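Putative uncharacterized protein (Ustilago maydis, PDB 4GNX) is probably the large subunit of replication protein A, which binds single-stranded DNA through OB-fold domains. Local coordinates at residues Y342-S347 / G361-A366; R295-Y300 / N397-F402; L283-K288 / A415-T420. All blocks are in the same frame, centred on the assembly; numbering follows the deposited sequence.

Contact 1 (Y342-S347 / G361-A366). With nucleotides of chain G.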
# COMPACT_ATOMS: atom_id res chain seq x y z
N TYR C 342 -35.26 -10.73 -5.47
CA TYR C 342 -34.11 -10.84 -6.36
C TYR C 342 -32.83 -10.64 -5.58
O TYR C 342 -32.68 -9.66 -4.88
CB TYR C 342 -34.22 -9.86 -7.52
CG TYR C 342 -35.41 -10.12 -8.42
CD1 TYR C 342 -36.59 -9.38 -8.26
CD2 TYR C 342 -35.37 -11.10 -9.42
CE1 TYR C 342 -37.69 -9.60 -9.08
CE2 TYR C 342 -36.47 -11.33 -10.24
CZ TYR C 342 -37.63 -10.58 -10.07
OH TYR C 342 -38.74 -10.79 -10.87
N ARG C 343 -31.95 -11.62 -5.68
CA ARG C 343 -30.67 -11.55 -5.00
C ARG C 343 -29.54 -11.61 -6.03
O ARG C 343 -29.68 -12.21 -7.08
CB ARG C 343 -30.53 -12.69 -4.00
CG ARG C 343 -31.42 -12.57 -2.78
CD ARG C 343 -30.98 -13.50 -1.67
NE ARG C 343 -29.96 -12.94 -0.77
CZ ARG C 343 -30.20 -12.08 0.22
NH1 ARG C 343 -31.43 -11.62 0.47
NH2 ARG C 343 -29.20 -11.65 0.97
N TYR C 344 -28.42 -10.98 -5.70
CA TYR C 344 -27.25 -10.99 -6.58
C TYR C 344 -26.47 -12.29 -6.50
O TYR C 344 -26.33 -12.89 -5.44
CB TYR C 344 -26.31 -9.82 -6.28
CG TYR C 344 -26.79 -8.47 -6.81
CD1 TYR C 344 -27.05 -7.41 -5.94
CD2 TYR C 344 -26.97 -8.26 -8.17
CE1 TYR C 344 -27.48 -6.18 -6.41
CE2 TYR C 344 -27.41 -7.03 -8.65
CZ TYR C 344 -27.66 -6.00 -7.76
OH TYR C 344 -28.09 -4.79 -8.24
N ILE C 345 -25.96 -12.69 -7.66
CA ILE C 345 -24.91 -13.69 -7.78
C ILE C 345 -23.82 -13.13 -8.69
O ILE C 345 -23.54 -13.64 -9.77
CB ILE C 345 -25.46 -15.05 -8.27
CG1 ILE C 345 -26.64 -14.82 -9.23
CG2 ILE C 345 -25.88 -15.86 -7.06
CD1 ILE C 345 -27.22 -16.06 -9.90
N LEU C 346 -23.20 -12.06 -8.22
CA LEU C 346 -22.31 -11.25 -9.02
C LEU C 346 -21.05 -11.97 -9.49
O LEU C 346 -20.32 -12.57 -8.69
CB LEU C 346 -21.91 -10.03 -8.20
CG LEU C 346 -20.99 -9.01 -8.86
CD1 LEU C 346 -21.84 -7.85 -9.34
CD2 LEU C 346 -19.95 -8.53 -7.85
N SER C 347 -20.78 -11.89 -10.79
CA SER C 347 -19.53 -12.36 -11.33
C SER C 347 -18.75 -11.18 -11.91
O SER C 347 -19.14 -10.62 -12.94
CB SER C 347 -19.79 -13.40 -12.42
OG SER C 347 -18.73 -14.33 -12.46
N GLY C 361 -19.57 -12.20 -5.89
CA GLY C 361 -20.15 -11.41 -4.82
C GLY C 361 -21.63 -11.72 -4.60
O GLY C 361 -22.35 -12.11 -5.52
N PHE C 362 -22.07 -11.53 -3.36
CA PHE C 362 -23.44 -11.79 -3.01
C PHE C 362 -24.18 -10.52 -2.64
O PHE C 362 -23.60 -9.43 -2.68
CB PHE C 362 -23.49 -12.83 -1.89
CG PHE C 362 -22.92 -14.16 -2.30
CD1 PHE C 362 -21.64 -14.54 -1.92
CD2 PHE C 362 -23.66 -15.03 -3.11
CE1 PHE C 362 -21.11 -15.77 -2.31
CE2 PHE C 362 -23.14 -16.26 -3.50
CZ PHE C 362 -21.86 -16.62 -3.10
N ASN C 363 -25.45 -10.68 -2.28
CA ASN C 363 -26.41 -9.58 -2.17
C ASN C 363 -25.90 -8.28 -1.52
O ASN C 363 -26.08 -7.20 -2.08
CB ASN C 363 -27.71 -10.07 -1.52
CG ASN C 363 -28.88 -9.13 -1.76
OD1 ASN C 363 -29.42 -8.56 -0.82
ND2 ASN C 363 -29.26 -8.95 -3.02
N GLU C 364 -25.25 -8.39 -0.37
CA GLU C 364 -24.80 -7.20 0.36
C GLU C 364 -23.74 -6.45 -0.43
O GLU C 364 -23.94 -5.30 -0.83
CB GLU C 364 -24.26 -7.57 1.75
CG GLU C 364 -25.26 -8.26 2.68
CD GLU C 364 -25.32 -9.78 2.51
OE1 GLU C 364 -24.81 -10.31 1.47
OE2 GLU C 364 -25.89 -10.45 3.41
N ASP C 365 -22.62 -7.12 -0.68
CA ASP C 365 -21.45 -6.51 -1.33
C ASP C 365 -21.68 -6.15 -2.80
O ASP C 365 -21.13 -5.16 -3.30
CB ASP C 365 -20.22 -7.42 -1.17
CG ASP C 365 -19.70 -7.45 0.28
OD1 ASP C 365 -19.18 -6.42 0.77
OD2 ASP C 365 -19.81 -8.51 0.94
N ALA C 366 -22.50 -6.93 -3.50
CA ALA C 366 -22.80 -6.61 -4.88
C ALA C 366 -23.69 -5.38 -5.02
O ALA C 366 -23.66 -4.71 -6.05
CB ALA C 366 -23.41 -7.81 -5.59
P DT G 13 -29.62 -20.33 1.47
OP1 DT G 13 -30.86 -19.73 0.94
OP2 DT G 13 -29.71 -21.65 2.15
O5' DT G 13 -28.54 -20.42 0.30
C5' DT G 13 -28.91 -20.66 -1.08
C4' DT G 13 -28.61 -19.44 -1.93
O4' DT G 13 -28.05 -18.39 -1.12
C3' DT G 13 -27.60 -19.65 -3.05
O3' DT G 13 -28.29 -19.92 -4.26
C2' DT G 13 -26.96 -18.28 -3.23
C1' DT G 13 -27.30 -17.52 -1.95
N1 DT G 13 -26.12 -17.09 -1.20
C2 DT G 13 -26.09 -15.83 -0.65
O2 DT G 13 -27.00 -15.03 -0.77
N3 DT G 13 -24.95 -15.53 0.06
C4 DT G 13 -23.86 -16.36 0.26
O4 DT G 13 -22.90 -15.96 0.92
C5 DT G 13 -23.95 -17.67 -0.35
C7 DT G 13 -22.82 -18.64 -0.18
C6 DT G 13 -25.06 -17.97 -1.03
P DT G 18 -16.08 -18.73 -20.62
OP1 DT G 18 -16.81 -19.47 -21.68
OP2 DT G 18 -14.60 -18.70 -20.62
O5' DT G 18 -16.61 -17.23 -20.64
C5' DT G 18 -18.02 -16.94 -20.81
C4' DT G 18 -18.45 -15.87 -19.84
O4' DT G 18 -18.23 -16.35 -18.50
C3' DT G 18 -17.68 -14.55 -19.94
O3' DT G 18 -18.34 -13.59 -20.78
C2' DT G 18 -17.54 -14.08 -18.50
C1' DT G 18 -17.94 -15.27 -17.63
N1 DT G 18 -16.91 -15.74 -16.68
C2 DT G 18 -17.27 -15.82 -15.36
O2 DT G 18 -18.37 -15.51 -14.94
N3 DT G 18 -16.28 -16.29 -14.53
C4 DT G 18 -15.01 -16.68 -14.88
O4 DT G 18 -14.23 -17.08 -14.02
C5 DT G 18 -14.70 -16.58 -16.29
C7 DT G 18 -13.34 -16.98 -16.77
C6 DT G 18 -15.66 -16.13 -17.11

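Contact 2 (R295-Y300 / N397-F402). With nucleotides of chain G.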
# COMPACT_ATOMS: atom_id res chain seq x y z
N ARG C 295 -6.29 -4.53 -3.57
CA ARG C 295 -6.74 -3.29 -4.19
C ARG C 295 -6.89 -3.61 -5.67
O ARG C 295 -5.90 -3.99 -6.31
CB ARG C 295 -5.69 -2.20 -4.02
CG ARG C 295 -6.26 -0.80 -4.00
CD ARG C 295 -5.24 0.32 -4.18
NE ARG C 295 -4.08 0.33 -3.28
CZ ARG C 295 -4.11 0.55 -1.97
NH1 ARG C 295 -5.26 0.73 -1.33
NH2 ARG C 295 -2.99 0.56 -1.28
N ALA C 296 -8.10 -3.51 -6.22
CA ALA C 296 -8.30 -3.75 -7.65
C ALA C 296 -9.41 -2.91 -8.23
O ALA C 296 -10.22 -2.33 -7.48
CB ALA C 296 -8.55 -5.22 -7.92
N THR C 297 -9.45 -2.83 -9.55
CA THR C 297 -10.43 -2.01 -10.24
C THR C 297 -11.42 -2.91 -10.91
O THR C 297 -11.03 -3.87 -11.58
CB THR C 297 -9.78 -1.14 -11.32
OG1 THR C 297 -8.83 -0.25 -10.72
CG2 THR C 297 -10.82 -0.33 -12.03
N VAL C 298 -12.71 -2.62 -10.73
CA VAL C 298 -13.71 -3.38 -11.46
C VAL C 298 -13.59 -2.99 -12.92
O VAL C 298 -13.73 -1.83 -13.29
CB VAL C 298 -15.14 -3.20 -10.91
CG1 VAL C 298 -16.15 -3.84 -11.85
CG2 VAL C 298 -15.27 -3.83 -9.53
N VAL C 299 -13.29 -3.99 -13.74
CA VAL C 299 -13.17 -3.86 -15.19
C VAL C 299 -14.41 -4.40 -15.94
O VAL C 299 -14.72 -3.93 -17.03
CB VAL C 299 -11.89 -4.57 -15.65
CG1 VAL C 299 -12.04 -5.17 -17.03
CG2 VAL C 299 -10.71 -3.62 -15.59
N TYR C 300 -15.09 -5.39 -15.36
CA TYR C 300 -16.27 -6.00 -16.01
C TYR C 300 -17.20 -6.69 -15.03
O TYR C 300 -16.76 -7.38 -14.12
CB TYR C 300 -15.85 -7.01 -17.09
CG TYR C 300 -17.02 -7.63 -17.85
CD1 TYR C 300 -17.73 -6.90 -18.81
CD2 TYR C 300 -17.42 -8.95 -17.62
CE1 TYR C 300 -18.80 -7.44 -19.51
CE2 TYR C 300 -18.49 -9.51 -18.31
CZ TYR C 300 -19.18 -8.75 -19.25
OH TYR C 300 -20.24 -9.29 -19.94
N ASN C 397 -14.81 0.60 -13.83
CA ASN C 397 -13.89 1.73 -13.70
C ASN C 397 -13.91 2.33 -12.31
O ASN C 397 -13.77 3.55 -12.15
CB ASN C 397 -14.14 2.81 -14.78
CG ASN C 397 -12.96 3.76 -14.96
OD1 ASN C 397 -11.90 3.54 -14.40
ND2 ASN C 397 -13.15 4.84 -15.72
N ARG C 398 -14.10 1.49 -11.30
CA ARG C 398 -14.13 1.92 -9.90
C ARG C 398 -13.23 1.03 -9.08
O ARG C 398 -13.13 -0.17 -9.36
CB ARG C 398 -15.53 1.87 -9.32
CG ARG C 398 -16.52 2.78 -9.99
CD ARG C 398 -17.30 3.53 -8.93
NE ARG C 398 -18.55 4.02 -9.49
CZ ARG C 398 -18.78 5.29 -9.78
NH1 ARG C 398 -17.86 6.20 -9.53
NH2 ARG C 398 -19.96 5.63 -10.29
N MET C 399 -12.60 1.60 -8.06
CA MET C 399 -11.53 0.94 -7.32
C MET C 399 -11.90 0.56 -5.88
O MET C 399 -12.46 1.37 -5.13
CB MET C 399 -10.31 1.86 -7.30
CG MET C 399 -9.00 1.12 -7.13
SD MET C 399 -7.56 2.17 -7.44
CE MET C 399 -8.03 2.95 -9.00
N TYR C 400 -11.57 -0.67 -5.50
CA TYR C 400 -11.96 -1.17 -4.17
C TYR C 400 -10.88 -1.91 -3.45
O TYR C 400 -10.04 -2.55 -4.08
CB TYR C 400 -13.17 -2.12 -4.26
CG TYR C 400 -14.40 -1.48 -4.81
CD1 TYR C 400 -14.62 -1.40 -6.18
CD2 TYR C 400 -15.33 -0.93 -3.97
CE1 TYR C 400 -15.74 -0.79 -6.69
CE2 TYR C 400 -16.46 -0.32 -4.46
CZ TYR C 400 -16.66 -0.26 -5.82
OH TYR C 400 -17.81 0.35 -6.29
N MET C 401 -10.91 -1.85 -2.12
CA MET C 401 -10.25 -2.85 -1.31
C MET C 401 -11.19 -4.03 -1.21
O MET C 401 -12.33 -3.88 -0.80
CB MET C 401 -9.90 -2.33 0.07
CG MET C 401 -8.47 -1.81 0.21
SD MET C 401 -7.16 -3.00 -0.19
CE MET C 401 -7.81 -4.48 0.59
N PHE C 402 -10.71 -5.20 -1.62
CA PHE C 402 -11.52 -6.40 -1.58
C PHE C 402 -10.99 -7.38 -0.55
O PHE C 402 -9.82 -7.76 -0.55
CB PHE C 402 -11.49 -7.11 -2.94
CG PHE C 402 -12.22 -6.38 -4.02
CD1 PHE C 402 -11.51 -5.80 -5.07
CD2 PHE C 402 -13.60 -6.31 -4.03
CE1 PHE C 402 -12.16 -5.13 -6.09
CE2 PHE C 402 -14.27 -5.65 -5.05
CZ PHE C 402 -13.55 -5.06 -6.08
P DT G 20 -16.97 -7.58 -24.41
OP1 DT G 20 -18.12 -6.80 -24.95
OP2 DT G 20 -16.01 -8.21 -25.36
O5' DT G 20 -16.14 -6.67 -23.40
C5' DT G 20 -16.69 -6.23 -22.14
C4' DT G 20 -15.81 -5.22 -21.44
O4' DT G 20 -14.94 -5.86 -20.48
C3' DT G 20 -14.91 -4.35 -22.33
O3' DT G 20 -15.23 -2.96 -22.16
C2' DT G 20 -13.50 -4.61 -21.83
C1' DT G 20 -13.60 -5.83 -20.94
N1 DT G 20 -13.33 -7.12 -21.60
C2 DT G 20 -13.39 -8.27 -20.85
O2 DT G 20 -13.65 -8.27 -19.65
N3 DT G 20 -13.14 -9.43 -21.54
C4 DT G 20 -12.85 -9.55 -22.89
O4 DT G 20 -12.64 -10.66 -23.37
C5 DT G 20 -12.80 -8.30 -23.62
C7 DT G 20 -12.49 -8.33 -25.08
C6 DT G 20 -13.04 -7.17 -22.95
P DT G 19 -19.86 -13.06 -20.70
OP1 DT G 19 -19.93 -11.98 -19.69
OP2 DT G 19 -20.77 -14.23 -20.56
O5' DT G 19 -20.19 -12.38 -22.11
C5' DT G 19 -19.17 -12.07 -23.08
C4' DT G 19 -18.46 -10.79 -22.71
O4' DT G 19 -17.37 -11.10 -21.80
C3' DT G 19 -17.78 -10.07 -23.86
O3' DT G 19 -17.59 -8.71 -23.46
C2' DT G 19 -16.45 -10.79 -23.96
C1' DT G 19 -16.13 -11.08 -22.49
N1 DT G 19 -15.44 -12.36 -22.22
C2 DT G 19 -14.81 -12.50 -21.00
O2 DT G 19 -14.78 -11.61 -20.16
N3 DT G 19 -14.21 -13.72 -20.80
C4 DT G 19 -14.17 -14.78 -21.68
O4 DT G 19 -13.59 -15.82 -21.36
C5 DT G 19 -14.85 -14.57 -22.94
C7 DT G 19 -14.87 -15.67 -23.95
C6 DT G 19 -15.45 -13.39 -23.14

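Contact 3 (L283-K288 / A415-T420). With nucleotides of chain G.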
# COMPACT_ATOMS: atom_id res chain seq x y z
N LEU C 283 -3.05 -19.81 -3.84
CA LEU C 283 -3.94 -19.61 -2.72
C LEU C 283 -5.29 -20.26 -2.97
O LEU C 283 -5.92 -20.03 -4.01
CB LEU C 283 -4.10 -18.12 -2.41
CG LEU C 283 -3.17 -17.48 -1.37
CD1 LEU C 283 -1.76 -18.05 -1.35
CD2 LEU C 283 -3.11 -15.98 -1.58
N GLY C 284 -5.72 -21.07 -2.00
CA GLY C 284 -7.04 -21.69 -2.02
C GLY C 284 -7.08 -22.91 -2.89
O GLY C 284 -8.16 -23.40 -3.22
N MET C 285 -5.90 -23.40 -3.27
CA MET C 285 -5.76 -24.59 -4.11
C MET C 285 -5.66 -25.86 -3.27
O MET C 285 -5.77 -26.95 -3.81
CB MET C 285 -4.55 -24.48 -5.04
CG MET C 285 -4.58 -23.28 -5.99
SD MET C 285 -5.23 -23.61 -7.64
CE MET C 285 -5.08 -21.98 -8.39
N SER C 286 -5.43 -25.74 -1.97
CA SER C 286 -5.52 -26.91 -1.08
C SER C 286 -6.79 -26.84 -0.25
O SER C 286 -7.53 -25.85 -0.35
CB SER C 286 -4.26 -27.06 -0.21
OG SER C 286 -4.08 -25.96 0.64
N GLU C 287 -7.06 -27.88 0.55
CA GLU C 287 -8.31 -28.03 1.30
C GLU C 287 -8.66 -26.83 2.20
O GLU C 287 -9.79 -26.33 2.16
CB GLU C 287 -8.28 -29.31 2.14
CG GLU C 287 -8.43 -30.61 1.33
CD GLU C 287 -8.27 -31.87 2.17
OE1 GLU C 287 -8.40 -31.79 3.41
OE2 GLU C 287 -8.02 -32.95 1.58
N LYS C 288 -7.67 -26.39 2.98
CA LYS C 288 -7.80 -25.22 3.87
C LYS C 288 -7.87 -23.87 3.13
O LYS C 288 -6.89 -23.45 2.48
CB LYS C 288 -6.67 -25.20 4.91
CG LYS C 288 -7.07 -25.74 6.29
CD LYS C 288 -8.28 -24.98 6.83
CE LYS C 288 -8.46 -25.17 8.32
NZ LYS C 288 -9.54 -24.28 8.83
N ALA C 415 -12.89 -29.81 -10.40
CA ALA C 415 -12.64 -28.95 -9.25
C ALA C 415 -12.02 -27.60 -9.61
O ALA C 415 -10.88 -27.54 -10.05
CB ALA C 415 -11.78 -29.69 -8.24
N ARG C 416 -12.79 -26.52 -9.42
CA ARG C 416 -12.32 -25.16 -9.68
C ARG C 416 -12.09 -24.40 -8.38
O ARG C 416 -12.83 -24.58 -7.42
CB ARG C 416 -13.33 -24.40 -10.54
CG ARG C 416 -13.31 -24.75 -12.02
CD ARG C 416 -12.24 -23.96 -12.78
NE ARG C 416 -12.33 -24.12 -14.24
CZ ARG C 416 -12.51 -23.13 -15.12
NH1 ARG C 416 -12.63 -21.87 -14.72
NH2 ARG C 416 -12.58 -23.41 -16.41
N VAL C 417 -11.06 -23.55 -8.36
CA VAL C 417 -10.91 -22.57 -7.27
C VAL C 417 -11.87 -21.42 -7.49
O VAL C 417 -12.03 -20.95 -8.61
CB VAL C 417 -9.49 -22.00 -7.14
CG1 VAL C 417 -9.44 -20.92 -6.08
CG2 VAL C 417 -8.51 -23.10 -6.79
N ARG C 418 -12.51 -20.96 -6.42
CA ARG C 418 -13.29 -19.74 -6.52
C ARG C 418 -12.88 -18.65 -5.53
O ARG C 418 -12.40 -18.93 -4.43
CB ARG C 418 -14.80 -20.01 -6.54
CG ARG C 418 -15.21 -20.91 -7.70
CD ARG C 418 -16.51 -20.49 -8.39
NE ARG C 418 -17.68 -20.66 -7.54
CZ ARG C 418 -18.41 -19.65 -7.05
NH1 ARG C 418 -18.11 -18.39 -7.35
NH2 ARG C 418 -19.45 -19.91 -6.28
N TYR C 419 -13.02 -17.41 -5.96
CA TYR C 419 -12.67 -16.27 -5.15
C TYR C 419 -13.94 -15.51 -4.76
O TYR C 419 -14.68 -15.02 -5.62
CB TYR C 419 -11.69 -15.37 -5.90
CG TYR C 419 -10.41 -16.08 -6.34
CD1 TYR C 419 -10.16 -16.36 -7.69
CD2 TYR C 419 -9.45 -16.47 -5.40
CE1 TYR C 419 -8.99 -17.01 -8.08
CE2 TYR C 419 -8.29 -17.12 -5.78
CZ TYR C 419 -8.05 -17.39 -7.11
OH TYR C 419 -6.88 -18.04 -7.45
N THR C 420 -14.20 -15.45 -3.47
CA THR C 420 -15.42 -14.83 -2.97
C THR C 420 -15.09 -13.52 -2.28
O THR C 420 -14.09 -13.41 -1.58
CB THR C 420 -16.15 -15.76 -2.00
OG1 THR C 420 -16.09 -17.10 -2.49
CG2 THR C 420 -17.61 -15.34 -1.84
P DT G 17 -17.10 -23.92 -16.66
OP1 DT G 17 -17.11 -25.40 -16.82
OP2 DT G 17 -16.04 -23.29 -15.84
O5' DT G 17 -17.05 -23.29 -18.12
C5' DT G 17 -18.11 -22.46 -18.61
C4' DT G 17 -17.84 -21.01 -18.28
O4' DT G 17 -18.04 -20.78 -16.87
C3' DT G 17 -16.43 -20.50 -18.60
O3' DT G 17 -16.55 -19.18 -19.15
C2' DT G 17 -15.77 -20.40 -17.24
C1' DT G 17 -16.96 -19.99 -16.39
N1 DT G 17 -16.85 -20.21 -14.93
C2 DT G 17 -17.98 -20.02 -14.16
O2 DT G 17 -19.06 -19.71 -14.64
N3 DT G 17 -17.81 -20.23 -12.82
C4 DT G 17 -16.64 -20.58 -12.17
O4 DT G 17 -16.63 -20.73 -10.95
C5 DT G 17 -15.48 -20.74 -13.03
C7 DT G 17 -14.17 -21.12 -12.41
C6 DT G 17 -15.64 -20.55 -14.34
P DT G 14 -28.49 -21.41 -4.75
OP1 DT G 14 -29.83 -21.83 -4.26
OP2 DT G 14 -27.29 -22.22 -4.42
O5' DT G 14 -28.50 -21.13 -6.31
C5' DT G 14 -29.09 -19.93 -6.83
C4' DT G 14 -28.91 -19.88 -8.33
O4' DT G 14 -27.69 -19.16 -8.61
C3' DT G 14 -28.76 -21.25 -8.98
O3' DT G 14 -29.40 -21.33 -10.25
C2' DT G 14 -27.26 -21.43 -9.13
C1' DT G 14 -26.72 -20.01 -9.20
N1 DT G 14 -25.46 -19.85 -8.45
C2 DT G 14 -24.32 -19.48 -9.15
O2 DT G 14 -24.32 -19.26 -10.35
N3 DT G 14 -23.19 -19.38 -8.38
C4 DT G 14 -23.07 -19.60 -7.02
O4 DT G 14 -21.99 -19.46 -6.47
C5 DT G 14 -24.30 -19.99 -6.36
C7 DT G 14 -24.27 -20.26 -4.88
C6 DT G 14 -25.41 -20.09 -7.10

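Contact 1 (Y342-S347 / G361-A366)
The thymine of DT13 of chain G lies over one face of the Phe-362 ring, with Phe-362 CG 3.4 Å from N3 of the base. The Arg-343 guanidinium carries Asn-363 on one face: Asn-363 CB comes to 3.3 Å from Arg-343 NH2, and OD1 sits above the same plane toward its rim. The two side chains cross at about a right angle, the amide turned 43° from the guanidinium. At the guanidinium edge, near its plane, lie O2 of DT13 and Glu-364 OE2, the carboxylate too distant for a salt bridge. A bend at chi3 (87°) turns the arginine tip toward the helix start. In the plane of the Tyr-344 ring, at its edge, lies Asn-363 O; Ala-366 CB approaches obliquely, 3.6 Å from Tyr-344 CB, and the phenol OH is bonded to Met-372 O. Leu-346 CB meets the same Ala-366 methyl at 3.7 Å, so one small side chain packs under both residues.

The backbones pair antiparallel at Leu-346 and Gly-361. Leu-346 N gives a bent bond to Gly-361 O (2.8 Å, 134°), and Gly-361 N returns a straighter one to a lone pair of Leu-346 O (2.9 Å). Phe-362 then takes the N-cap position, and its O accepts from Ala-366 N in the first helical turn. Farther along, Ser-347 OG donates to O2 of DT18 of chain G (2.8 Å). This is a beta hairpin running into a helix within an OB fold, with Phe-362 against one base of the single-stranded DNA and Ser-347 bonded to another.

Contact 2 (R295-Y300 / N397-F402)
The CB of Asn-397 is directed away from strand 290-310, but its backbone N donates to Val-298 O (2.7 Å, 140°); its ND2 makes a weak hydrogen bond to Arg-92 O of a neighbouring subunit. Arg-398 contributes its carbonyl, which accepts from Val-298 N at 2.8 Å nearly along the C=O axis and also lies under the Thr-297 CG2 methyl. Met-399 forms a non-hydrogen-bonded pair with Thr-297; a bend at chi3 (-47°) places its CE 3.7 Å from Thr-297 OG1. At Tyr-400 the register is fixed by two bonds, Tyr-400 N to Ala-296 O (2.9 Å) and Ala-296 N to Tyr-400 O (3.0 Å). The strands run at 137° to each other, antiparallel but strongly twisted, consistent with the coiled sheet of an OB fold. Beyond this pairing, a classic bulge at Val-299 and Tyr-300 faces Asn-349, and Tyr-300 OH donates to OP1 of DT19 of chain G. Met-401 lies opposite Arg-295, its doubly bent chain setting SD 3.8 Å from Arg-295 N. Phe-402 reaches back over the face carrying Ala-296 and Val-298: CE1 touches Ala-296 CB at 4.0 Å, Val-298 CG2 meets the ring edge at CZ, and Tyr-400 CB lies over one ring face.

Contact 3 (L283-K288 / A415-T420)
Val-417 fills the tight part of this contact, directing both methyls at the loop 283-288. Its CG2, anti to the carbonyl carbon, lies 3.4 Å from Met-285 SD and 3.6 Å from Gly-284 O. The thioether comes across the valine at about a right angle, brought in by a bend at chi2 (-96°), and CE continues past the same methyl toward Tyr-419. CG1, anti to the backbone N, approaches the carbonyls of Gly-284 (4.0 Å) and Leu-283 and also covers part of one face of the Tyr-419 ring. Tyr-419 extends the patch: its OH lies 4.1 Å from Leu-283 O, a loose approach and no hydrogen bond. Gly-284, with phi 81°, turns the loop past the valine, and its N is held by Asp-290 OD1.

The rest is loose. No hydrogen bond crosses, only 172 Å² is buried, and Ser-286, Glu-287 and Lys-288 make no contact with the strand on the exposed side, where Lys-288 packs on a thymine base of the bound DNA. On the other side of strand 414-426 the arginines turn from the loop to the DNA. Arg-416 has OP2 of DT17 of chain G over one guanidinium face, 3.5 Å from NH2. Arg-418 brings NH2 to within 2.6 Å of O4 of DT14 of chain G, while its NE forms a salt bridge with Asp-409. A barrel strand packing apolar residues on one side and presenting basic ones to nucleotides on the other is consistent with the DNA-binding surface of an OB fold.

From the N terminus, the loop at 283-288 comes first and meets its partner last, so contact 3 closes the longest loop, back from 415-420. Within it, contact 2 joins strand 290-310 to strand 398-411 across 96 intervening residues. Innermost is contact 1, a short closure between strands 341-352 and 355-362 and the start of the helix that follows. The three loops nest without crossing. All reach the same five-stranded sheet: contact 2 pairs the central strand 290-310 with its neighbour 398-411, contact 1 pairs strands at one end, and contact 3 covers the strand at the other. Contacts 1 and 3 touch where Phe-362 CE1 packs 3.6 Å from Thr-420 CG2, bringing the sheet's outermost strands together.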